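Local structure of 3-hydroxy-3-methylglutaryl-CoA lyase (Acinetobacter baumannii, 6NDS) at residues Q128-F133 against V171-K176; T225-A230 against R236-A241. The protein belongs to the HMGL-like family of TIM-barrel enzymes and holds a zinc ion and coenzyme A in this structure. All coordinates share one frame; numbering follows the deposited sequence.

Interaction 1. Residues Q128-F133 against V171-K176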
ATOM      1  N   GLN A 128      27.789 -16.078  16.640  1.00 28.00           N
ATOM      2  CA  GLN A 128      27.866 -17.429  16.093  1.00 31.82           C
ATOM      3  C   GLN A 128      27.524 -17.443  14.613  1.00 28.69           C
ATOM      4  O   GLN A 128      28.138 -18.186  13.841  1.00 29.31           O
ATOM      5  CB  GLN A 128      26.945 -18.371  16.862  1.00 28.38           C
ATOM      6  CG  GLN A 128      27.413 -18.636  18.283  1.00 30.19           C
ATOM      7  CD  GLN A 128      26.406 -19.409  19.112  1.00 46.41           C
ATOM      8  OE1 GLN A 128      25.240 -19.032  19.206  1.00 46.37           O
ATOM      9  NE2 GLN A 128      26.859 -20.495  19.728  1.00 47.02           N
ATOM     10  N   SER A 129      26.545 -16.635  14.197  1.00 25.38           N
ATOM     11  CA  SER A 129      26.235 -16.537  12.773  1.00 28.53           C
ATOM     12  C   SER A 129      27.457 -16.075  11.989  1.00 26.34           C
ATOM     13  O   SER A 129      27.800 -16.653  10.949  1.00 25.79           O
ATOM     14  CB  SER A 129      25.055 -15.587  12.552  1.00 26.03           C
ATOM     15  OG  SER A 129      23.814 -16.233  12.823  1.00 25.84           O
ATOM     16  N   PHE A 130      28.150 -15.049  12.492  1.00 26.02           N
ATOM     17  CA  PHE A 130      29.300 -14.540  11.753  1.00 29.09           C
ATOM     18  C   PHE A 130      30.494 -15.482  11.826  1.00 29.30           C
ATOM     19  O   PHE A 130      31.310 -15.508  10.896  1.00 32.81           O
ATOM     20  CB  PHE A 130      29.667 -13.134  12.231  1.00 30.24           C
ATOM     21  CG  PHE A 130      29.213 -12.055  11.284  1.00 28.00           C
ATOM     22  CD1 PHE A 130      29.900 -11.827  10.100  1.00 34.84           C
ATOM     23  CD2 PHE A 130      28.088 -11.294  11.556  1.00 32.95           C
ATOM     24  CE1 PHE A 130      29.480 -10.855   9.208  1.00 30.59           C
ATOM     25  CE2 PHE A 130      27.661 -10.319  10.664  1.00 34.19           C
ATOM     26  CZ  PHE A 130      28.360 -10.097   9.493  1.00 31.51           C
ATOM     27  N   ALA A 131      30.617 -16.266  12.903  1.00 27.74           N
ATOM     28  CA  ALA A 131      31.626 -17.321  12.917  1.00 29.03           C
ATOM     29  C   ALA A 131      31.397 -18.314  11.779  1.00 32.68           C
ATOM     30  O   ALA A 131      32.350 -18.757  11.126  1.00 34.48           O
ATOM     31  CB  ALA A 131      31.630 -18.038  14.268  1.00 31.29           C
ATOM     32  N   GLY A 132      30.138 -18.677  11.527  1.00 28.86           N
ATOM     33  CA  GLY A 132      29.851 -19.533  10.387  1.00 32.04           C
ATOM     34  C   GLY A 132      30.154 -18.854   9.062  1.00 30.76           C
ATOM     35  O   GLY A 132      30.740 -19.461   8.160  1.00 31.94           O
ATOM     36  N   PHE A 133      29.788 -17.577   8.940  1.00 28.61           N
ATOM     37  CA  PHE A 133      30.031 -16.844   7.700  1.00 26.25           C
ATOM     38  C   PHE A 133      31.520 -16.780   7.387  1.00 29.75           C
ATOM     39  O   PHE A 133      31.928 -16.930   6.227  1.00 30.43           O
ATOM     40  CB  PHE A 133      29.456 -15.433   7.803  1.00 23.74           C
ATOM     41  CG  PHE A 133      27.951 -15.381   7.959  1.00 25.50           C
ATOM     42  CD1 PHE A 133      27.161 -16.503   7.727  1.00 25.30           C
ATOM     43  CD2 PHE A 133      27.332 -14.201   8.328  1.00 28.54           C
ATOM     44  CE1 PHE A 133      25.781 -16.443   7.869  1.00 26.83           C
ATOM     45  CE2 PHE A 133      25.942 -14.130   8.459  1.00 27.90           C
ATOM     46  CZ  PHE A 133      25.173 -15.251   8.233  1.00 27.16           C
ATOM     47  N   VAL A 171      26.766  -4.491   8.726  1.00 27.70           N
ATOM     48  CA  VAL A 171      27.145  -4.263   7.332  1.00 25.57           C
ATOM     49  C   VAL A 171      28.665  -4.202   7.197  1.00 29.88           C
ATOM     50  O   VAL A 171      29.255  -4.825   6.304  1.00 30.03           O
ATOM     51  CB  VAL A 171      26.485  -2.981   6.795  1.00 24.80           C
ATOM     52  CG1 VAL A 171      27.077  -2.637   5.428  1.00 25.77           C
ATOM     53  CG2 VAL A 171      24.969  -3.154   6.704  1.00 23.74           C
ATOM     54  N   GLU A 172      29.324  -3.453   8.088  1.00 26.93           N
ATOM     55  CA  GLU A 172      30.780  -3.348   8.024  1.00 29.61           C
ATOM     56  C   GLU A 172      31.449  -4.706   8.217  1.00 30.78           C
ATOM     57  O   GLU A 172      32.487  -4.988   7.605  1.00 30.93           O
ATOM     58  CB  GLU A 172      31.281  -2.346   9.065  1.00 32.56           C
ATOM     59  CG  GLU A 172      30.938  -0.901   8.744  1.00 41.12           C
ATOM     60  CD  GLU A 172      31.406   0.062   9.816  1.00 61.17           C
ATOM     61  OE1 GLU A 172      31.850   1.172   9.457  1.00 69.98           O
ATOM     62  OE2 GLU A 172      31.333  -0.288  11.015  1.00 63.45           O
ATOM     63  N   HIS A 173      30.872  -5.562   9.062  1.00 30.57           N
ATOM     64  CA  HIS A 173      31.446  -6.890   9.262  1.00 31.39           C
ATOM     65  C   HIS A 173      31.344  -7.724   7.987  1.00 29.33           C
ATOM     66  O   HIS A 173      32.284  -8.445   7.631  1.00 31.05           O
ATOM     67  CB  HIS A 173      30.749  -7.587  10.430  1.00 31.89           C
ATOM     68  CG  HIS A 173      31.518  -8.736  11.007  1.00 36.27           C
ATOM     69  ND1 HIS A 173      32.558  -9.355  10.343  1.00 41.69           N
ATOM     70  CD2 HIS A 173      31.393  -9.381  12.193  1.00 39.57           C
ATOM     71  CE1 HIS A 173      33.040 -10.329  11.096  1.00 40.44           C
ATOM     72  NE2 HIS A 173      32.351 -10.367  12.223  1.00 43.42           N
ATOM     73  N   TYR A 174      30.210  -7.642   7.289  1.00 26.72           N
ATOM     74  CA  TYR A 174      30.105  -8.284   5.984  1.00 24.27           C
ATOM     75  C   TYR A 174      31.197  -7.786   5.039  1.00 29.14           C
ATOM     76  O   TYR A 174      31.854  -8.580   4.355  1.00 29.47           O
ATOM     77  CB  TYR A 174      28.724  -8.027   5.388  1.00 22.96           C
ATOM     78  CG  TYR A 174      27.638  -9.002   5.787  1.00 24.07           C
ATOM     79  CD1 TYR A 174      27.819 -10.379   5.686  1.00 25.51           C
ATOM     80  CD2 TYR A 174      26.410  -8.537   6.239  1.00 23.15           C
ATOM     81  CE1 TYR A 174      26.794 -11.263   6.031  1.00 21.46           C
ATOM     82  CE2 TYR A 174      25.393  -9.402   6.585  1.00 21.63           C
ATOM     83  CZ  TYR A 174      25.589 -10.765   6.485  1.00 22.06           C
ATOM     84  OH  TYR A 174      24.553 -11.615   6.821  1.00 22.98           O
ATOM     85  N   LEU A 175      31.402  -6.465   4.989  1.00 29.51           N
ATOM     86  CA  LEU A 175      32.423  -5.902   4.106  1.00 32.75           C
ATOM     87  C   LEU A 175      33.808  -6.414   4.468  1.00 34.08           C
ATOM     88  O   LEU A 175      34.638  -6.659   3.584  1.00 37.57           O
ATOM     89  CB  LEU A 175      32.396  -4.374   4.166  1.00 34.39           C
ATOM     90  CG  LEU A 175      31.576  -3.627   3.103  1.00 37.25           C
ATOM     91  CD1 LEU A 175      30.255  -4.289   2.842  1.00 37.83           C
ATOM     92  CD2 LEU A 175      31.359  -2.182   3.512  1.00 38.17           C
ATOM     93  N   LYS A 176      34.081  -6.570   5.766  1.00 28.69           N
ATOM     94  CA  LYS A 176      35.388  -7.060   6.199  1.00 29.95           C
ATOM     95  C   LYS A 176      35.657  -8.465   5.677  1.00 36.33           C
ATOM     96  O   LYS A 176      36.813  -8.822   5.417  1.00 35.89           O
ATOM     97  CB  LYS A 176      35.487  -7.024   7.724  1.00 39.91           C
ATOM     98  CG  LYS A 176      35.518  -5.620   8.304  1.00 55.46           C
ATOM     99  CD  LYS A 176      35.907  -5.616   9.773  1.00 62.84           C
ATOM    100  CE  LYS A 176      35.045  -4.651  10.577  1.00 59.04           C
ATOM    101  NZ  LYS A 176      33.908  -5.360  11.238  1.00 46.07           N
TER

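Interaction 2. Residues T225-A230 against R236-A241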
ATOM      1  N   THR A 225       5.545   2.674  -0.440  1.00 16.77           N
ATOM      2  CA  THR A 225       5.992   4.004  -0.032  1.00 16.95           C
ATOM      3  C   THR A 225       7.456   3.967   0.395  1.00 20.01           C
ATOM      4  O   THR A 225       8.236   4.879   0.079  1.00 19.50           O
ATOM      5  CB  THR A 225       5.096   4.530   1.087  1.00 23.01           C
ATOM      6  OG1 THR A 225       3.726   4.446   0.653  1.00 24.83           O
ATOM      7  CG2 THR A 225       5.420   5.963   1.396  1.00 24.84           C
ATOM      8  N   ASN A 226       7.857   2.888   1.064  1.00 16.87           N
ATOM      9  CA  ASN A 226       9.255   2.739   1.460  1.00 16.77           C
ATOM     10  C   ASN A 226      10.160   2.486   0.259  1.00 14.66           C
ATOM     11  O   ASN A 226      11.314   2.938   0.247  1.00 18.27           O
ATOM     12  CB  ASN A 226       9.390   1.605   2.484  1.00 17.12           C
ATOM     13  CG  ASN A 226       8.812   1.957   3.830  1.00 15.50           C
ATOM     14  OD1 ASN A 226       8.772   3.131   4.230  1.00 18.29           O
ATOM     15  ND2 ASN A 226       8.375   0.928   4.588  1.00 18.90           N
ATOM     16  N   VAL A 227       9.691   1.715  -0.734  1.00 16.00           N
ATOM     17  CA  VAL A 227      10.462   1.546  -1.970  1.00 14.48           C
ATOM     18  C   VAL A 227      10.738   2.897  -2.607  1.00 19.02           C
ATOM     19  O   VAL A 227      11.874   3.201  -2.985  1.00 17.68           O
ATOM     20  CB  VAL A 227       9.724   0.629  -2.964  1.00 16.10           C
ATOM     21  CG1 VAL A 227      10.413   0.691  -4.347  1.00 16.93           C
ATOM     22  CG2 VAL A 227       9.717  -0.784  -2.436  1.00 18.19           C
ATOM     23  N   LEU A 228       9.691   3.702  -2.793  1.00 17.80           N
ATOM     24  CA  LEU A 228       9.876   4.978  -3.480  1.00 19.89           C
ATOM     25  C   LEU A 228      10.777   5.907  -2.673  1.00 19.73           C
ATOM     26  O   LEU A 228      11.605   6.630  -3.245  1.00 20.97           O
ATOM     27  CB  LEU A 228       8.508   5.619  -3.761  1.00 17.76           C
ATOM     28  CG  LEU A 228       8.485   6.727  -4.822  1.00 29.45           C
ATOM     29  CD1 LEU A 228       9.069   6.227  -6.132  1.00 27.61           C
ATOM     30  CD2 LEU A 228       7.056   7.234  -5.026  1.00 23.87           C
ATOM     31  N   ALA A 229      10.648   5.896  -1.342  1.00 18.13           N
ATOM     32  CA  ALA A 229      11.531   6.714  -0.512  1.00 20.85           C
ATOM     33  C   ALA A 229      12.988   6.288  -0.663  1.00 25.34           C
ATOM     34  O   ALA A 229      13.883   7.139  -0.755  1.00 23.09           O
ATOM     35  CB  ALA A 229      11.117   6.648   0.959  1.00 22.30           C
ATOM     36  N   ALA A 230      13.247   4.976  -0.674  1.00 19.38           N
ATOM     37  CA  ALA A 230      14.611   4.486  -0.886  1.00 20.04           C
ATOM     38  C   ALA A 230      15.122   4.857  -2.277  1.00 20.13           C
ATOM     39  O   ALA A 230      16.280   5.261  -2.439  1.00 19.68           O
ATOM     40  CB  ALA A 230      14.667   2.965  -0.692  1.00 17.80           C
ATOM     41  N   ARG A 236      18.398   1.167  -5.774  1.00 18.72           N
ATOM     42  CA  ARG A 236      17.891   0.669  -7.051  1.00 18.21           C
ATOM     43  C   ARG A 236      17.505  -0.804  -7.070  1.00 17.93           C
ATOM     44  O   ARG A 236      16.726  -1.194  -7.948  1.00 20.99           O
ATOM     45  CB  ARG A 236      18.924   0.919  -8.168  1.00 19.49           C
ATOM     46  CG  ARG A 236      19.210   2.402  -8.417  1.00 22.07           C
ATOM     47  CD  ARG A 236      17.990   3.074  -9.043  1.00 20.19           C
ATOM     48  NE  ARG A 236      18.209   4.473  -9.414  1.00 19.98           N
ATOM     49  CZ  ARG A 236      17.924   5.516  -8.631  1.00 20.81           C
ATOM     50  NH1 ARG A 236      17.438   5.319  -7.408  1.00 19.78           N
ATOM     51  NH2 ARG A 236      18.125   6.760  -9.063  1.00 22.64           N
ATOM     52  N   ARG A 237      17.986  -1.636  -6.145  1.00 16.76           N
ATOM     53  CA  ARG A 237      17.691  -3.070  -6.160  1.00 18.12           C
ATOM     54  C   ARG A 237      16.671  -3.397  -5.077  1.00 18.33           C
ATOM     55  O   ARG A 237      16.886  -3.061  -3.908  1.00 17.65           O
ATOM     56  CB  ARG A 237      18.964  -3.889  -5.939  1.00 18.52           C
ATOM     57  CG  ARG A 237      20.045  -3.705  -7.039  1.00 18.66           C
ATOM     58  CD  ARG A 237      21.382  -4.401  -6.721  1.00 21.26           C
ATOM     59  NE  ARG A 237      21.187  -5.816  -6.426  1.00 19.97           N
ATOM     60  CZ  ARG A 237      22.120  -6.642  -5.979  1.00 21.77           C
ATOM     61  NH1 ARG A 237      23.372  -6.229  -5.807  1.00 23.91           N
ATOM     62  NH2 ARG A 237      21.799  -7.904  -5.715  1.00 19.52           N
ATOM     63  N   PHE A 238      15.568  -4.060  -5.462  1.00 16.18           N
ATOM     64  CA  PHE A 238      14.470  -4.313  -4.527  1.00 15.47           C
ATOM     65  C   PHE A 238      13.947  -5.729  -4.694  1.00 16.77           C
ATOM     66  O   PHE A 238      13.674  -6.156  -5.818  1.00 16.45           O
ATOM     67  CB  PHE A 238      13.314  -3.313  -4.727  1.00 15.10           C
ATOM     68  CG  PHE A 238      13.696  -1.894  -4.436  1.00 16.23           C
ATOM     69  CD1 PHE A 238      13.510  -1.365  -3.170  1.00 15.91           C
ATOM     70  CD2 PHE A 238      14.268  -1.097  -5.424  1.00 16.77           C
ATOM     71  CE1 PHE A 238      13.870  -0.051  -2.888  1.00 16.97           C
ATOM     72  CE2 PHE A 238      14.626   0.217  -5.165  1.00 17.31           C
ATOM     73  CZ  PHE A 238      14.426   0.752  -3.897  1.00 18.17           C
ATOM     74  N   ASP A 239      13.798  -6.436  -3.572  1.00 15.93           N
ATOM     75  CA  ASP A 239      13.162  -7.750  -3.553  1.00 14.71           C
ATOM     76  C   ASP A 239      11.635  -7.619  -3.507  1.00 17.88           C
ATOM     77  O   ASP A 239      11.087  -6.745  -2.833  1.00 17.71           O
ATOM     78  CB  ASP A 239      13.608  -8.558  -2.332  1.00 15.21           C
ATOM     79  CG  ASP A 239      15.061  -9.030  -2.404  1.00 25.59           C
ATOM     80  OD1 ASP A 239      15.672  -9.017  -3.501  1.00 21.46           O
ATOM     81  OD2 ASP A 239      15.587  -9.452  -1.347  1.00 22.30           O
ATOM     82  N   ALA A 240      10.947  -8.538  -4.183  1.00 15.59           N
ATOM     83  CA  ALA A 240       9.485  -8.567  -4.166  1.00 13.40           C
ATOM     84  C   ALA A 240       9.049  -9.998  -4.438  1.00 15.51           C
ATOM     85  O   ALA A 240       9.814 -10.793  -4.979  1.00 16.92           O
ATOM     86  CB  ALA A 240       8.889  -7.602  -5.207  1.00 15.57           C
ATOM     87  N   ALA A 241       7.818 -10.334  -4.035  1.00 15.15           N
ATOM     88  CA  ALA A 241       7.274 -11.676  -4.251  1.00 13.62           C
ATOM     89  C   ALA A 241       6.031 -11.592  -5.125  1.00 17.94           C
ATOM     90  O   ALA A 241       5.153 -10.748  -4.891  1.00 17.81           O
ATOM     91  CB  ALA A 241       6.923 -12.361  -2.931  1.00 16.47           C
TER

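Interaction 1. Residues Q128-F133 against V171-K176
F130 lays one ring face over the imidazole of H173 in an offset stack, the two planes only 5° from parallel and the ring centroids 3.8 Å apart. The pair belongs to an aromatic cluster between helices 126-140 and 164-176, neighbours on the outer layer of a TIM barrel, and its rings span the gap between two short axes that run nearly parallel and come no nearer than 11.4 Å. The side chains of F130 and H173 reach past each other in opposite directions. With CG of H173 anti to its backbone N (chi1 -161°), the torsion places the imidazole alongside the F130 ring, and CD1 of F130 lies over the centre of the imidazole. H173 CB adds a CH-pi contact over the same phenyl face, 4.0 Å from the F130 centroid. On the Y174 side the geometry changes to edge-to-face: the rim of F130 is directed at the face of the phenol, the planes inclined at 52°, and F130 CZ stands over the centre of the Y174 ring. F133, one turn further along its helix, brings CD2 over the opposite face of F130, offset toward the rim. L111 of strand 106-112 touches both F130 and Y174, joining the helix pair to the barrel wall. The phenol oxygen is hydrogen-bonded to the carbonyl O of T149, and beside it F133 CE2 approaches Y174 OH to 3.3 Å.

Interaction 2. Residues T225-A230 against R236-A241
Helix 223-232 and strand 237-240 are the last two elements of a beta-alpha-beta unit that starts at strand 212-216, and their contact turns on one ring, F238, inserted between strand and helix. V227 CG1 sits almost directly above the centre of that ring, 3.9 Å from the centroid and 13° off the normal, a well-formed CH-pi contact. The other methyl, V227 CG2, lies towards the CD1 side, 3.9 Å from F238 CD1. Both branches reach the phenyl because V227 has CG1 anti to the backbone N (chi1 169°) and CG2 anti to the carbonyl carbon. One turn further along the helix, A230 comes at the ring differently: its CB meets the edge, close to the ring plane, 3.8 Å from F238 CE1. The phenyl is therefore touched over a face by valine and at its rim by alanine. The main chain also takes part, V227 O lying 3.7 Å from F238 CZ.

The ring lies in the layer between the parallel strands of the TIM barrel and the helices outside them, and here strand 237-240 follows its helix after only a short turn. F238 also packs on L214 of the neighbouring strand 212-216 and on L16, whereas V227 also packs on L263 and M266 of helix 260-270. Successive strand residues send side chains to alternate sides: D239, next to F238, has its carboxylate on the other side of the strand, where OD2 is hydrogen-bonded to ND1 of the zinc ligand H215 and OD1 to NE2 of Q19.

How the interactions relate
From the N terminus the chain builds its first four strands before it reaches helix 126-140, passes through strand 145-151 and returns along helix 164-176, where interaction 1 closes a loop of 37 intervening residues. It then runs through strand 182-186, helix 193-203 and strand 212-216 before helix 223-232 opens interaction 2, which closes after only five residues. The two loops lie in series, neither nesting nor crossing; their centres lie about 25 Å apart and the two contacts do not touch. Together they exemplify two packing modes within one TIM barrel: interaction 1 links neighbouring helices of the outer layer, whereas interaction 2 binds a helix to the barrel strand that immediately follows it.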